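Local coordinates for protein nigritoxine (Vibrio nigripulchritudo, PDB 5M41) that is a bacterial toxin active against crustaceans and insects, at residues N130-E135 / V189-N194; E183-H188 / T201-V206. One frame throughout, in Å; residues are numbered along the deposited sequence.

Both interactions use helix 177-191, at successive points along it, and their centres lie about 10 Å apart. Interaction 2 is buried and wholly made of side-chain packing, leucines and a histidine ring setting this helix against the one that follows it. Interaction 1 is only partly buried: at the last turn of helix 177-191 and in the loop after it, a carboxylate, waters and a magnesium ion take over most of the bonding, with one methyl-to-methylene contact (Thr132 on Gln191) beside them, and the partner is the start of the short helix 133-136. The two sites touch directly. Arg184, from the first segment of interaction 2, forms a salt bridge to Glu135 of interaction 1, and Asn130 packs on Leu202.

Interaction 1 (N130-E135 / V189-N194); sequences NFTSWE and VSQENN. With MG (magnesium ion), chain B.
The carboxylate of Glu192 receives two hydrogen bonds from Ser133, one from the side chain and one from the backbone. Ser133 OG donates to Glu192 OE1 over 2.7 Å, arriving on the syn side and 20° out of the carboxylate plane. The amide Ser133 N reaches the other oxygen, Glu192 OE2, at 2.8 Å in a nearly straight bond, but comes from well above that plane. With each oxygen held by a different donor, the rotation of the carboxylate is probably restricted. Glu192 delivers the group by folding back at its second torsion (chi2 -59°). Carbon atoms pack beside it: Thr132 CB lies 3.3 Å from Glu192 OE2, and the methyl Thr132 CG2 rests on Gln191 CB at 3.8 Å.

Water adds a second layer. One molecule links Thr132 OG1 to Gln191 OE1; another accepts from Trp134 N and lies 2.8 Å from Glu192 OE2. This oxygen thus meets two successive amides at the start of helix 133-136, one directly and one through water, where a negative charge would probably be favoured.

Further out, Thr132 and Glu135 probably hold the turn that presents Ser133. Glu135 N donates to Thr132 OG1 at 3.0 Å, the hydroxyl being placed for it by chi1 of 66°, while Thr132 N returns a bond to Glu135 OE1 at 2.8 Å, an oxygen also salt-bridged to Arg184 NH2. On the other side of Glu192, its backbone oxygen binds magnesium, Glu192 O lying 2.2 Å from the ion; Val189 O, Asp195 OD1 and three waters complete the six ligands. The arrangement therefore joins a capping box, at the N-terminus of one helix, to a magnesium site spanning the end of helix 177-191, the loop after it and the start of helix 195-203.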
loop_
_atom_site.group_PDB
_atom_site.type_symbol
_atom_site.label_atom_id
_atom_site.label_comp_id
_atom_site.label_asym_id
_atom_site.label_seq_id
_atom_site.Cartn_x
_atom_site.Cartn_y
_atom_site.Cartn_z
ATOM N N ASN A 130 -2.822 30.887 31.719
ATOM C CA ASN A 130 -1.622 30.319 32.328
ATOM C C ASN A 130 -1.757 30.059 33.820
ATOM O O ASN A 130 -0.824 29.518 34.451
ATOM C CB ASN A 130 -0.419 31.213 32.039
ATOM C CG ASN A 130 0.065 31.103 30.598
ATOM O OD1 ASN A 130 -0.071 30.060 29.983
ATOM N ND2 ASN A 130 0.663 32.169 30.070
ATOM N N PHE A 131 -2.925 30.418 34.377
ATOM C CA PHE A 131 -3.211 30.224 35.783
ATOM C C PHE A 131 -4.241 29.119 35.975
ATOM O O PHE A 131 -5.128 28.954 35.152
ATOM C CB PHE A 131 -3.681 31.557 36.407
ATOM C CG PHE A 131 -2.621 32.641 36.352
ATOM C CD1 PHE A 131 -1.631 32.731 37.338
ATOM C CD2 PHE A 131 -2.594 33.553 35.292
ATOM C CE1 PHE A 131 -0.656 33.726 37.278
ATOM C CE2 PHE A 131 -1.611 34.533 35.214
ATOM C CZ PHE A 131 -0.636 34.620 36.210
ATOM N N THR A 132 -4.116 28.354 37.055
ATOM C CA THR A 132 -5.100 27.323 37.379
ATOM C C THR A 132 -6.449 27.957 37.731
ATOM O O THR A 132 -6.526 29.181 37.936
ATOM C CB THR A 132 -4.632 26.465 38.566
ATOM O OG1 THR A 132 -4.585 27.275 39.758
ATOM C CG2 THR A 132 -3.221 25.806 38.282
ATOM N N SER A 133 -7.507 27.138 37.815
ATOM C CA SER A 133 -8.807 27.621 38.323
ATOM C C SER A 133 -8.675 28.287 39.676
ATOM O O SER A 133 -9.208 29.386 39.893
ATOM C CB SER A 133 -9.803 26.484 38.459
ATOM O OG SER A 133 -10.005 25.911 37.208
ATOM N N TRP A 134 -7.943 27.630 40.575
ATOM C CA TRP A 134 -7.658 28.182 41.901
ATOM C C TRP A 134 -6.975 29.528 41.850
ATOM O O TRP A 134 -7.331 30.440 42.602
ATOM C CB TRP A 134 -6.802 27.188 42.684
ATOM C CG TRP A 134 -6.412 27.663 44.062
ATOM C CD1 TRP A 134 -5.171 28.119 44.479
ATOM C CD2 TRP A 134 -7.274 27.769 45.235
ATOM N NE1 TRP A 134 -5.194 28.467 45.797
ATOM C CE2 TRP A 134 -6.431 28.272 46.314
ATOM C CE3 TRP A 134 -8.612 27.489 45.495
ATOM C CZ2 TRP A 134 -6.922 28.491 47.588
ATOM C CZ3 TRP A 134 -9.105 27.730 46.786
ATOM C CH2 TRP A 134 -8.274 28.211 47.808
ATOM N N GLU A 135 -5.991 29.674 40.961
ATOM C CA GLU A 135 -5.181 30.890 40.882
ATOM C C GLU A 135 -5.820 32.061 40.149
ATOM O O GLU A 135 -5.384 33.205 40.350
ATOM C CB GLU A 135 -3.824 30.629 40.204
ATOM C CG GLU A 135 -2.890 29.669 40.936
ATOM C CD GLU A 135 -1.879 29.000 40.010
ATOM O OE1 GLU A 135 -2.023 29.074 38.764
ATOM O OE2 GLU A 135 -0.928 28.394 40.545
ATOM N N VAL A 189 -1.570 21.002 34.884
ATOM C CA VAL A 189 -2.395 19.871 34.448
ATOM C C VAL A 189 -2.940 19.059 35.620
ATOM O O VAL A 189 -4.120 18.654 35.606
ATOM C CB VAL A 189 -1.624 18.958 33.472
ATOM C CG1 VAL A 189 -2.382 17.643 33.237
ATOM C CG2 VAL A 189 -1.367 19.720 32.178
ATOM N N SER A 190 -2.122 18.828 36.647
ATOM C CA SER A 190 -2.612 18.025 37.778
ATOM C C SER A 190 -3.629 18.763 38.655
ATOM O O SER A 190 -4.410 18.131 39.370
ATOM C CB SER A 190 -1.477 17.514 38.649
ATOM O OG SER A 190 -1.121 18.473 39.602
ATOM N N GLN A 191 -3.593 20.090 38.630
ATOM C CA GLN A 191 -4.589 20.885 39.347
ATOM C C GLN A 191 -5.976 20.977 38.681
ATOM O O GLN A 191 -6.934 21.479 39.291
ATOM C CB GLN A 191 -4.038 22.286 39.560
ATOM C CG GLN A 191 -2.954 22.312 40.619
ATOM C CD GLN A 191 -3.520 22.135 42.014
ATOM O OE1 GLN A 191 -4.301 22.977 42.484
ATOM N NE2 GLN A 191 -3.112 21.067 42.696
ATOM N N GLU A 192 -6.072 20.531 37.432
ATOM C CA GLU A 192 -7.270 20.724 36.620
ATOM C C GLU A 192 -7.878 19.362 36.275
ATOM O O GLU A 192 -7.200 18.364 36.387
ATOM C CB GLU A 192 -6.950 21.552 35.367
ATOM C CG GLU A 192 -6.421 22.951 35.658
ATOM C CD GLU A 192 -7.399 23.780 36.488
ATOM O OE1 GLU A 192 -8.611 23.779 36.203
ATOM O OE2 GLU A 192 -6.958 24.414 37.454
ATOM N N ASN A 193 -9.181 19.311 35.961
ATOM C CA ASN A 193 -9.847 18.029 35.604
ATOM C C ASN A 193 -9.697 17.629 34.132
ATOM O O ASN A 193 -9.667 16.442 33.810
ATOM C CB ASN A 193 -11.344 18.017 35.988
ATOM C CG ASN A 193 -11.566 17.921 37.491
ATOM O OD1 ASN A 193 -10.727 17.399 38.223
ATOM N ND2 ASN A 193 -12.696 18.443 37.957
ATOM N N ASN A 194 -9.612 18.622 33.253
ATOM C CA ASN A 194 -9.587 18.387 31.794
ATOM C C ASN A 194 -8.172 18.352 31.256
ATOM O O ASN A 194 -7.764 19.192 30.450
ATOM C CB ASN A 194 -10.460 19.408 31.030
ATOM C CG ASN A 194 -10.117 20.863 31.356
ATOM O OD1 ASN A 194 -9.585 21.177 32.435
ATOM N ND2 ASN A 194 -10.430 21.766 30.418
HETATM MG MG MG B . -5.677 16.779 35.991
HETATM O O HOH W 1 -3.925 25.707 41.804
HETATM O O HOH W 2 -7.246 24.670 40.230
HETATM O O HOH W 3 -5.946 16.256 38.266
HETATM O O HOH W 4 -7.651 15.316 35.574
HETATM O O HOH W 5 -3.919 15.030 36.180
#

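Interaction 2 (E183-H188 / T201-V206); sequences ERLDYH and TLLLDV
Leu202 presses a methyl group onto the ring of His188 and also meets Leu185, packing together two consecutive helices, 177-191 and 195-203, which a short loop joins. No hydrogen bond crosses between the two segments, so the contact is one of shape and apolar surface.

The aromatic part is a CH-pi contact. Leu202 CD1 stands over one face of the imidazole, 3.6 Å from the centroid of the His188 ring and only 12° off its normal, so the methyl is nearly centred and all five ring atoms lie within van der Waals reach. The ring is brought beneath it by a first torsion that sets His188 CG opposite the backbone N (chi1 -171°). Its polar partner lies elsewhere: His188 ND1 is hydrogen-bonded to Thr84 OG1, which probably helps fix the rotation of the ring under the leucine.

The aliphatic part centres on Leu185, whose two methyls have separate partners. Leu185 CD1 meets Leu202 CD1 at 3.8 Å, the two side chains running antiparallel alongside each other. The same Leu202 methyl therefore packs against both the histidine face and Leu185. The other branch is directed at Leu203, and here the two side chains lie roughly perpendicular. Tyr29 of helix 22-30 and Tyr41 of helix 34-54 both pack on Leu185 and Leu203, extending the buried cluster to the N-terminal helices. Within this cluster, Leu185 CD2 touches Leu203 CD2 at 3.8 Å, methyl against methyl.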
loop_
_atom_site.group_PDB
_atom_site.type_symbol
_atom_site.label_atom_id
_atom_site.label_comp_id
_atom_site.label_asym_id
_atom_site.label_seq_id
_atom_site.Cartn_x
_atom_site.Cartn_y
_atom_site.Cartn_z
ATOM N N GLU A 183 7.989 21.489 35.029
ATOM C CA GLU A 183 7.355 21.071 36.290
ATOM C C GLU A 183 6.110 21.917 36.550
ATOM O O GLU A 183 5.147 21.421 37.092
ATOM C CB GLU A 183 8.354 21.138 37.473
ATOM C CG GLU A 183 9.390 20.010 37.420
ATOM C CD GLU A 183 10.707 20.314 38.147
ATOM O OE1 GLU A 183 11.086 21.491 38.336
ATOM O OE2 GLU A 183 11.414 19.349 38.483
ATOM N N ARG A 184 6.138 23.194 36.172
ATOM C CA ARG A 184 4.942 24.045 36.311
ATOM C C ARG A 184 3.766 23.559 35.454
ATOM O O ARG A 184 2.638 23.497 35.921
ATOM C CB ARG A 184 5.290 25.533 36.033
ATOM C CG ARG A 184 4.077 26.437 35.828
ATOM C CD ARG A 184 3.191 26.559 37.065
ATOM N NE ARG A 184 1.887 27.058 36.668
ATOM C CZ ARG A 184 0.944 27.480 37.496
ATOM N NH1 ARG A 184 1.128 27.452 38.815
ATOM N NH2 ARG A 184 -0.207 27.905 36.989
ATOM N N LEU A 185 4.029 23.186 34.205
ATOM C CA LEU A 185 2.977 22.685 33.331
ATOM C C LEU A 185 2.401 21.369 33.899
ATOM O O LEU A 185 1.186 21.169 33.935
ATOM C CB LEU A 185 3.518 22.525 31.892
ATOM C CG LEU A 185 2.593 21.887 30.850
ATOM C CD1 LEU A 185 1.303 22.719 30.766
ATOM C CD2 LEU A 185 3.255 21.732 29.474
ATOM N N ASP A 186 3.265 20.465 34.352
ATOM C CA ASP A 186 2.781 19.220 34.966
ATOM C C ASP A 186 1.845 19.522 36.155
ATOM O O ASP A 186 0.782 18.938 36.283
ATOM C CB ASP A 186 3.941 18.355 35.471
ATOM C CG ASP A 186 4.696 17.648 34.354
ATOM O OD1 ASP A 186 4.174 17.498 33.224
ATOM O OD2 ASP A 186 5.845 17.250 34.614
ATOM N N TYR A 187 2.254 20.433 37.025
ATOM C CA TYR A 187 1.416 20.834 38.140
ATOM C C TYR A 187 0.098 21.430 37.686
ATOM O O TYR A 187 -0.951 21.127 38.235
ATOM C CB TYR A 187 2.160 21.851 39.013
ATOM C CG TYR A 187 1.297 22.518 40.067
ATOM C CD1 TYR A 187 0.874 21.820 41.200
ATOM C CD2 TYR A 187 0.947 23.870 39.950
ATOM C CE1 TYR A 187 0.094 22.445 42.181
ATOM C CE2 TYR A 187 0.176 24.512 40.929
ATOM C CZ TYR A 187 -0.238 23.794 42.048
ATOM O OH TYR A 187 -1.004 24.436 43.010
ATOM N N HIS A 188 0.147 22.316 36.706
ATOM C CA HIS A 188 -1.076 22.954 36.197
ATOM C C HIS A 188 -2.053 21.918 35.709
ATOM O O HIS A 188 -3.242 21.899 36.092
ATOM C CB HIS A 188 -0.705 23.941 35.092
ATOM C CG HIS A 188 -1.842 24.814 34.632
ATOM N ND1 HIS A 188 -1.644 26.067 34.171
ATOM C CD2 HIS A 188 -3.217 24.574 34.550
ATOM C CE1 HIS A 188 -2.838 26.620 33.831
ATOM N NE2 HIS A 188 -3.798 25.708 34.058
ATOM N N THR A 201 -4.095 23.510 24.977
ATOM C CA THR A 201 -4.270 24.945 24.975
ATOM C C THR A 201 -3.023 25.657 25.439
ATOM O O THR A 201 -2.637 26.685 24.874
ATOM C CB THR A 201 -5.436 25.353 25.902
ATOM O OG1 THR A 201 -6.629 24.852 25.338
ATOM C CG2 THR A 201 -5.578 26.872 25.989
ATOM N N LEU A 202 -2.413 25.124 26.491
ATOM C CA LEU A 202 -1.214 25.712 27.078
ATOM C C LEU A 202 0.044 25.558 26.230
ATOM O O LEU A 202 1.061 26.211 26.496
ATOM C CB LEU A 202 -0.980 25.158 28.491
ATOM C CG LEU A 202 -2.016 25.651 29.523
ATOM C CD1 LEU A 202 -1.858 24.903 30.838
ATOM C CD2 LEU A 202 -1.893 27.128 29.778
ATOM N N LEU A 203 -0.038 24.718 25.204
ATOM C CA LEU A 203 1.096 24.473 24.312
ATOM C C LEU A 203 0.868 25.019 22.890
ATOM O O LEU A 203 1.757 24.980 22.059
ATOM C CB LEU A 203 1.427 22.966 24.272
ATOM C CG LEU A 203 2.046 22.312 25.521
ATOM C CD1 LEU A 203 2.166 20.810 25.350
ATOM C CD2 LEU A 203 3.419 22.892 25.816
ATOM N N LEU A 204 -0.340 25.491 22.604
ATOM C CA LEU A 204 -0.710 25.936 21.246
ATOM C C LEU A 204 0.374 26.769 20.561
ATOM O O LEU A 204 0.814 26.457 19.448
ATOM C CB LEU A 204 -2.035 26.728 21.299
ATOM C CG LEU A 204 -2.511 27.414 20.004
ATOM C CD1 LEU A 204 -2.792 26.353 18.943
ATOM C CD2 LEU A 204 -3.752 28.304 20.236
ATOM N N ASP A 205 0.809 27.838 21.218
ATOM C CA ASP A 205 1.801 28.725 20.617
ATOM C C ASP A 205 3.230 28.413 21.053
ATOM O O ASP A 205 4.157 28.864 20.421
ATOM C CB ASP A 205 1.454 30.184 20.877
ATOM C CG ASP A 205 0.434 30.724 19.868
ATOM O OD1 ASP A 205 0.873 31.221 18.819
ATOM O OD2 ASP A 205 -0.796 30.666 20.129
ATOM N N VAL A 206 3.397 27.635 22.128
ATOM C CA VAL A 206 4.733 27.203 22.580
ATOM C C VAL A 206 5.383 26.279 21.550
ATOM O O VAL A 206 6.571 26.396 21.247
ATOM C CB VAL A 206 4.678 26.452 23.947
ATOM C CG1 VAL A 206 6.065 25.947 24.341
ATOM C CG2 VAL A 206 4.124 27.351 25.055
#